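Local coordinates for pyrrolidone-carboxylate peptidase (PDB 5Z48), which probably removes N-terminal pyroglutamyl (5-oxoprolyl) groups from peptides as a cysteine peptidase of the C15 family, assembled as a homotetramer, at residues Leu73-Val85 with Ile124-Ser138. Sequence-based numbering, arbitrary orientation.
With PCA (pyroglutamic acid), chain I.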
loop_
_atom_site.group_PDB
_atom_site.type_symbol
_atom_site.label_atom_id
_atom_site.label_comp_id
_atom_site.label_asym_id
_atom_site.label_seq_id
_atom_site.Cartn_x
_atom_site.Cartn_y
_atom_site.Cartn_z
ATOM N N LEU B 73 -17.386 6.490 -6.617
ATOM C CA LEU B 73 -16.157 5.705 -6.779
ATOM C C LEU B 73 -15.056 6.161 -5.819
ATOM O O LEU B 73 -14.812 7.353 -5.657
ATOM C CB LEU B 73 -15.674 5.849 -8.212
ATOM C CG LEU B 73 -14.300 5.275 -8.591
ATOM C CD1 LEU B 73 -14.237 3.765 -8.441
ATOM C CD2 LEU B 73 -13.955 5.680 -10.026
ATOM N N ALA B 74 -14.383 5.195 -5.182
ATOM C CA ALA B 74 -13.138 5.458 -4.448
ATOM C C ALA B 74 -12.066 4.557 -5.059
ATOM O O ALA B 74 -11.759 3.517 -4.497
ATOM C CB ALA B 74 -13.285 5.195 -2.938
ATOM N N ALA B 75 -11.500 4.975 -6.196
ATOM C CA ALA B 75 -10.514 4.147 -6.879
ATOM C C ALA B 75 -9.276 3.970 -6.012
ATOM O O ALA B 75 -8.625 4.952 -5.609
ATOM C CB ALA B 75 -10.146 4.801 -8.218
ATOM N N GLY B 76 -8.958 2.708 -5.717
ATOM C CA GLY B 76 -7.856 2.362 -4.839
ATOM C C GLY B 76 -8.310 1.655 -3.582
ATOM O O GLY B 76 -7.536 0.877 -2.999
ATOM N N ARG B 77 -9.581 1.914 -3.141
ATOM C CA ARG B 77 -10.051 1.177 -1.973
ATOM C C ARG B 77 -10.424 -0.256 -2.366
ATOM O O ARG B 77 -10.984 -0.484 -3.457
ATOM C CB ARG B 77 -11.244 1.880 -1.338
ATOM C CG ARG B 77 -10.954 3.274 -0.821
ATOM C CD ARG B 77 -12.054 3.768 0.136
ATOM N NE ARG B 77 -11.765 5.165 0.517
ATOM C CZ ARG B 77 -12.633 5.931 1.203
ATOM N NH1 ARG B 77 -13.834 5.459 1.564
ATOM N NH2 ARG B 77 -12.325 7.194 1.498
ATOM N N PRO B 78 -10.120 -1.226 -1.509
ATOM C CA PRO B 78 -10.370 -2.646 -1.857
ATOM C C PRO B 78 -11.793 -3.125 -1.611
ATOM O O PRO B 78 -12.215 -4.102 -2.254
ATOM C CB PRO B 78 -9.386 -3.415 -0.945
ATOM C CG PRO B 78 -9.227 -2.482 0.270
ATOM C CD PRO B 78 -9.202 -1.086 -0.362
ATOM N N GLN B 79 -12.559 -2.456 -0.740
ATOM C CA GLN B 79 -13.842 -2.975 -0.274
ATOM C C GLN B 79 -14.815 -1.810 -0.186
ATOM O O GLN B 79 -14.407 -0.653 0.004
ATOM C CB GLN B 79 -13.716 -3.693 1.103
ATOM C CG GLN B 79 -12.691 -4.841 1.069
ATOM C CD GLN B 79 -12.428 -5.491 2.414
ATOM O OE1 GLN B 79 -13.021 -5.081 3.417
ATOM N NE2 GLN B 79 -11.568 -6.542 2.440
ATOM N N VAL B 80 -16.112 -2.119 -0.329
ATOM C CA VAL B 80 -17.119 -1.083 -0.090
ATOM C C VAL B 80 -16.971 -0.494 1.312
ATOM O O VAL B 80 -16.683 -1.219 2.288
ATOM C CB VAL B 80 -18.540 -1.630 -0.286
ATOM C CG1 VAL B 80 -18.780 -1.943 -1.779
ATOM C CG2 VAL B 80 -18.838 -2.878 0.556
ATOM N N THR B 81 -17.207 0.825 1.418
ATOM C CA THR B 81 -17.085 1.551 2.678
ATOM C C THR B 81 -18.237 2.529 2.873
ATOM O O THR B 81 -18.822 3.053 1.915
ATOM C CB THR B 81 -15.743 2.343 2.799
ATOM O OG1 THR B 81 -15.524 3.157 1.621
ATOM C CG2 THR B 81 -14.565 1.363 2.988
ATOM N N LEU B 82 -18.595 2.732 4.143
ATOM C CA LEU B 82 -19.630 3.690 4.548
ATOM C C LEU B 82 -18.955 4.886 5.206
ATOM O O LEU B 82 -18.170 4.711 6.161
ATOM C CB LEU B 82 -20.604 3.053 5.547
ATOM C CG LEU B 82 -21.362 1.844 5.082
ATOM C CD1 LEU B 82 -22.030 1.234 6.312
ATOM C CD2 LEU B 82 -22.392 2.254 4.016
ATOM N N GLU B 83 -19.262 6.111 4.723
ATOM C CA GLU B 83 -18.644 7.323 5.263
ATOM C C GLU B 83 -19.299 7.735 6.565
ATOM O O GLU B 83 -20.527 7.907 6.641
ATOM C CB GLU B 83 -18.736 8.482 4.247
ATOM C CG GLU B 83 -17.951 8.173 2.978
ATOM C CD GLU B 83 -16.467 7.920 3.188
ATOM O OE1 GLU B 83 -15.916 8.245 4.282
ATOM O OE2 GLU B 83 -15.853 7.332 2.244
ATOM N N ARG B 84 -18.480 7.922 7.606
ATOM C CA ARG B 84 -19.036 8.352 8.879
ATOM C C ARG B 84 -19.383 9.818 8.894
ATOM O O ARG B 84 -20.283 10.216 9.640
ATOM C CB ARG B 84 -18.045 8.030 10.009
ATOM C CG ARG B 84 -18.665 8.270 11.404
ATOM C CD ARG B 84 -17.652 8.062 12.558
ATOM N NE ARG B 84 -17.134 6.691 12.619
ATOM C CZ ARG B 84 -17.672 5.715 13.352
ATOM N NH1 ARG B 84 -18.815 5.920 14.032
ATOM N NH2 ARG B 84 -17.059 4.524 13.417
ATOM N N VAL B 85 -18.637 10.647 8.159
ATOM C CA VAL B 85 -18.704 12.098 8.371
ATOM C C VAL B 85 -18.486 12.836 7.055
ATOM O O VAL B 85 -17.600 12.504 6.258
ATOM C CB VAL B 85 -17.710 12.520 9.475
ATOM C CG1 VAL B 85 -16.291 12.142 9.079
ATOM C CG2 VAL B 85 -17.848 13.996 9.792
ATOM N N ILE B 124 -25.845 -1.964 8.433
ATOM C CA ILE B 124 -25.407 -2.204 7.059
ATOM C C ILE B 124 -24.194 -3.131 7.030
ATOM O O ILE B 124 -24.146 -4.073 6.225
ATOM C CB ILE B 124 -25.108 -0.870 6.351
ATOM C CG1 ILE B 124 -26.386 -0.016 6.223
ATOM C CG2 ILE B 124 -24.493 -1.129 4.948
ATOM C CD1 ILE B 124 -26.076 1.474 5.833
ATOM N N LEU B 125 -23.196 -2.876 7.889
ATOM C CA LEU B 125 -22.032 -3.772 7.937
ATOM C C LEU B 125 -22.447 -5.202 8.210
ATOM O O LEU B 125 -21.906 -6.145 7.610
ATOM C CB LEU B 125 -21.047 -3.299 9.014
ATOM C CG LEU B 125 -20.319 -1.974 8.719
ATOM C CD1 LEU B 125 -19.229 -1.757 9.759
ATOM C CD2 LEU B 125 -19.759 -1.775 7.309
ATOM N N ALA B 126 -23.430 -5.390 9.090
ATOM C CA ALA B 126 -23.864 -6.740 9.431
ATOM C C ALA B 126 -24.583 -7.387 8.252
ATOM O O ALA B 126 -24.413 -8.581 7.978
ATOM C CB ALA B 126 -24.771 -6.731 10.667
ATOM N N ALA B 127 -25.390 -6.597 7.534
ATOM C CA ALA B 127 -26.063 -7.153 6.360
ATOM C C ALA B 127 -25.057 -7.540 5.279
ATOM O O ALA B 127 -25.188 -8.598 4.640
ATOM C CB ALA B 127 -27.080 -6.139 5.817
ATOM N N TRP B 128 -24.041 -6.698 5.081
ATOM C CA TRP B 128 -22.974 -7.030 4.141
ATOM C C TRP B 128 -22.279 -8.319 4.550
ATOM O O TRP B 128 -22.050 -9.196 3.719
ATOM C CB TRP B 128 -21.934 -5.902 4.083
ATOM C CG TRP B 128 -22.271 -4.730 3.190
ATOM C CD1 TRP B 128 -23.219 -4.672 2.198
ATOM C CD2 TRP B 128 -21.635 -3.452 3.213
ATOM N NE1 TRP B 128 -23.207 -3.438 1.601
ATOM C CE2 TRP B 128 -22.229 -2.674 2.196
ATOM C CE3 TRP B 128 -20.599 -2.899 3.985
ATOM C CZ2 TRP B 128 -21.851 -1.340 1.952
ATOM C CZ3 TRP B 128 -20.208 -1.588 3.714
ATOM C CH2 TRP B 128 -20.816 -0.833 2.698
ATOM N N ARG B 129 -21.912 -8.449 5.833
ATOM C CA ARG B 129 -21.228 -9.674 6.269
ATOM C C ARG B 129 -22.097 -10.918 6.065
ATOM O O ARG B 129 -21.614 -11.979 5.618
ATOM C CB ARG B 129 -20.812 -9.529 7.734
ATOM C CG ARG B 129 -19.930 -10.726 8.184
ATOM C CD ARG B 129 -19.066 -10.426 9.408
ATOM N NE ARG B 129 -17.906 -9.569 9.110
ATOM C CZ ARG B 129 -16.695 -10.038 8.792
ATOM N NH1 ARG B 129 -16.505 -11.334 8.709
ATOM N NH2 ARG B 129 -15.694 -9.200 8.535
ATOM N N GLU B 130 -23.393 -10.810 6.365
ATOM C CA GLU B 130 -24.278 -11.945 6.156
ATOM C C GLU B 130 -24.346 -12.325 4.680
ATOM O O GLU B 130 -24.442 -13.513 4.352
ATOM C CB GLU B 130 -25.668 -11.599 6.711
ATOM C CG GLU B 130 -26.597 -12.814 6.923
ATOM C CD GLU B 130 -27.355 -13.224 5.665
ATOM O OE1 GLU B 130 -27.516 -12.371 4.754
ATOM O OE2 GLU B 130 -27.800 -14.407 5.590
ATOM N N ALA B 131 -24.216 -11.339 3.783
ATOM C CA ALA B 131 -24.181 -11.577 2.340
ATOM C C ALA B 131 -22.785 -11.900 1.814
ATOM O O ALA B 131 -22.589 -11.916 0.590
ATOM C CB ALA B 131 -24.743 -10.357 1.599
ATOM N N GLU B 132 -21.819 -12.140 2.716
ATOM C CA GLU B 132 -20.429 -12.481 2.377
ATOM C C GLU B 132 -19.734 -11.357 1.613
ATOM O O GLU B 132 -18.852 -11.619 0.791
ATOM C CB GLU B 132 -20.332 -13.802 1.610
ATOM C CG GLU B 132 -20.916 -14.969 2.414
ATOM C CD GLU B 132 -20.913 -16.280 1.679
ATOM O OE1 GLU B 132 -21.622 -17.204 2.152
ATOM O OE2 GLU B 132 -20.253 -16.407 0.616
ATOM N N ILE B 133 -20.059 -10.116 1.960
ATOM C CA ILE B 133 -19.432 -8.927 1.369
ATOM C C ILE B 133 -18.540 -8.283 2.424
ATOM O O ILE B 133 -19.055 -7.781 3.438
ATOM C CB ILE B 133 -20.480 -7.927 0.848
ATOM C CG1 ILE B 133 -21.289 -8.591 -0.272
ATOM C CG2 ILE B 133 -19.814 -6.647 0.304
ATOM C CD1 ILE B 133 -22.540 -7.788 -0.635
ATOM N N PRO B 134 -17.213 -8.248 2.213
ATOM C CA PRO B 134 -16.313 -7.473 3.090
ATOM C C PRO B 134 -16.580 -5.981 2.977
ATOM O O PRO B 134 -16.854 -5.472 1.890
ATOM C CB PRO B 134 -14.920 -7.790 2.530
ATOM C CG PRO B 134 -15.044 -8.918 1.607
ATOM C CD PRO B 134 -16.503 -8.941 1.120
ATOM N N GLY B 135 -16.529 -5.272 4.113
ATOM C CA GLY B 135 -16.706 -3.822 4.074
ATOM C C GLY B 135 -16.451 -3.200 5.428
ATOM O O GLY B 135 -16.213 -3.898 6.420
ATOM N N ASP B 136 -16.468 -1.869 5.468
ATOM C CA ASP B 136 -16.116 -1.198 6.731
ATOM C C ASP B 136 -16.615 0.238 6.685
ATOM O O ASP B 136 -17.127 0.710 5.679
ATOM C CB ASP B 136 -14.617 -1.235 6.998
ATOM C CG ASP B 136 -14.288 -1.259 8.507
ATOM O OD1 ASP B 136 -15.165 -0.949 9.351
ATOM O OD2 ASP B 136 -13.131 -1.587 8.845
ATOM N N ILE B 137 -16.483 0.918 7.817
ATOM C CA ILE B 137 -16.723 2.362 7.927
ATOM C C ILE B 137 -15.418 3.094 7.582
ATOM O O ILE B 137 -14.306 2.667 7.978
ATOM C CB ILE B 137 -17.196 2.700 9.359
ATOM C CG1 ILE B 137 -18.629 2.121 9.592
ATOM C CG2 ILE B 137 -17.187 4.214 9.595
ATOM C CD1 ILE B 137 -18.941 1.984 11.096
ATOM N N SER B 138 -15.562 4.189 6.828
ATOM C CA SER B 138 -14.487 5.128 6.526
ATOM C C SER B 138 -14.738 6.411 7.291
ATOM O O SER B 138 -15.879 6.879 7.362
ATOM C CB SER B 138 -14.467 5.425 5.022
ATOM O OG SER B 138 -13.706 6.587 4.702
HETATM N N PCA I . -15.702 9.777 -6.716
HETATM C CA PCA I . -15.185 11.123 -6.494
HETATM C CB PCA I . -16.118 12.106 -7.222
HETATM C CG PCA I . -17.127 11.285 -8.026
HETATM C CD PCA I . -16.833 9.870 -7.599
HETATM O OE PCA I . -17.508 8.915 -8.000
HETATM C C PCA I . -15.024 11.385 -4.983
HETATM O O PCA I . -15.166 12.503 -4.476
HETATM O OXT PCA I . -14.775 10.429 -4.197
HETATM O O HOH W 1 -13.427 -5.902 5.973
HETATM O O HOH W 2 -16.459 -5.027 -0.706
#
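Glu83, the probable acid of a Cys-His-Glu catalytic triad, sits at the end of a parallel strand pair formed by Thr81-Glu83 and Asp136-Ser138 in the central sheet of this peptidase C15 fold. Leu82 is gripped through both backbone polar atoms: its N donates to Asp136 O, and its O accepts from Ser138 N at 2.7 Å. Arg84 N donates to Ser138 O at 2.8 Å, one step further on. Thr81, Glu83 and Ser138 lie on one face of the sheet. There Glu83 OE2 bonds His171, the probable catalytic histidine, while OE1 lies 2.8 Å from Ser138 OG. The bend at chi2 (-60°) turns the Glu83 carboxylate back toward these partners. Arg77 reaches the same carboxylate with an extended chain, and its NH1 forms a salt bridge to the syn side of Glu83 OE2 (2.8 Å). The same NH1 bonds Thr81 OG1 in the guanidinium plane. A leucine in place of Arg77 would probably cost Glu83 OE2 its salt bridge and Thr81 OG1 its N-H donor, leaving the carboxylate freer to turn away from His171. Upstream, Leu73 N and O each bond the bound pyroglutamate. Helix 124-130 packs on the other face of the sheet, running nearly antiparallel to strand 80-83. Leu82 CD1 meets Ile124 CG2 at 3.7 Å, and Leu82 CG touches Trp128 CH2. Trp128 NE1 is held by Ala200 O of helix 194-211. Near the strand start, Pro134 CB packs against the Gln79 amide, whose NE2 bonds Leu189 of a second subunit. A water links Val80 N to Pro134 O. Val80 CG2 makes a CH-pi contact over the Trp128 six-membered ring, 3.5 Å from its centroid and 7° off the normal.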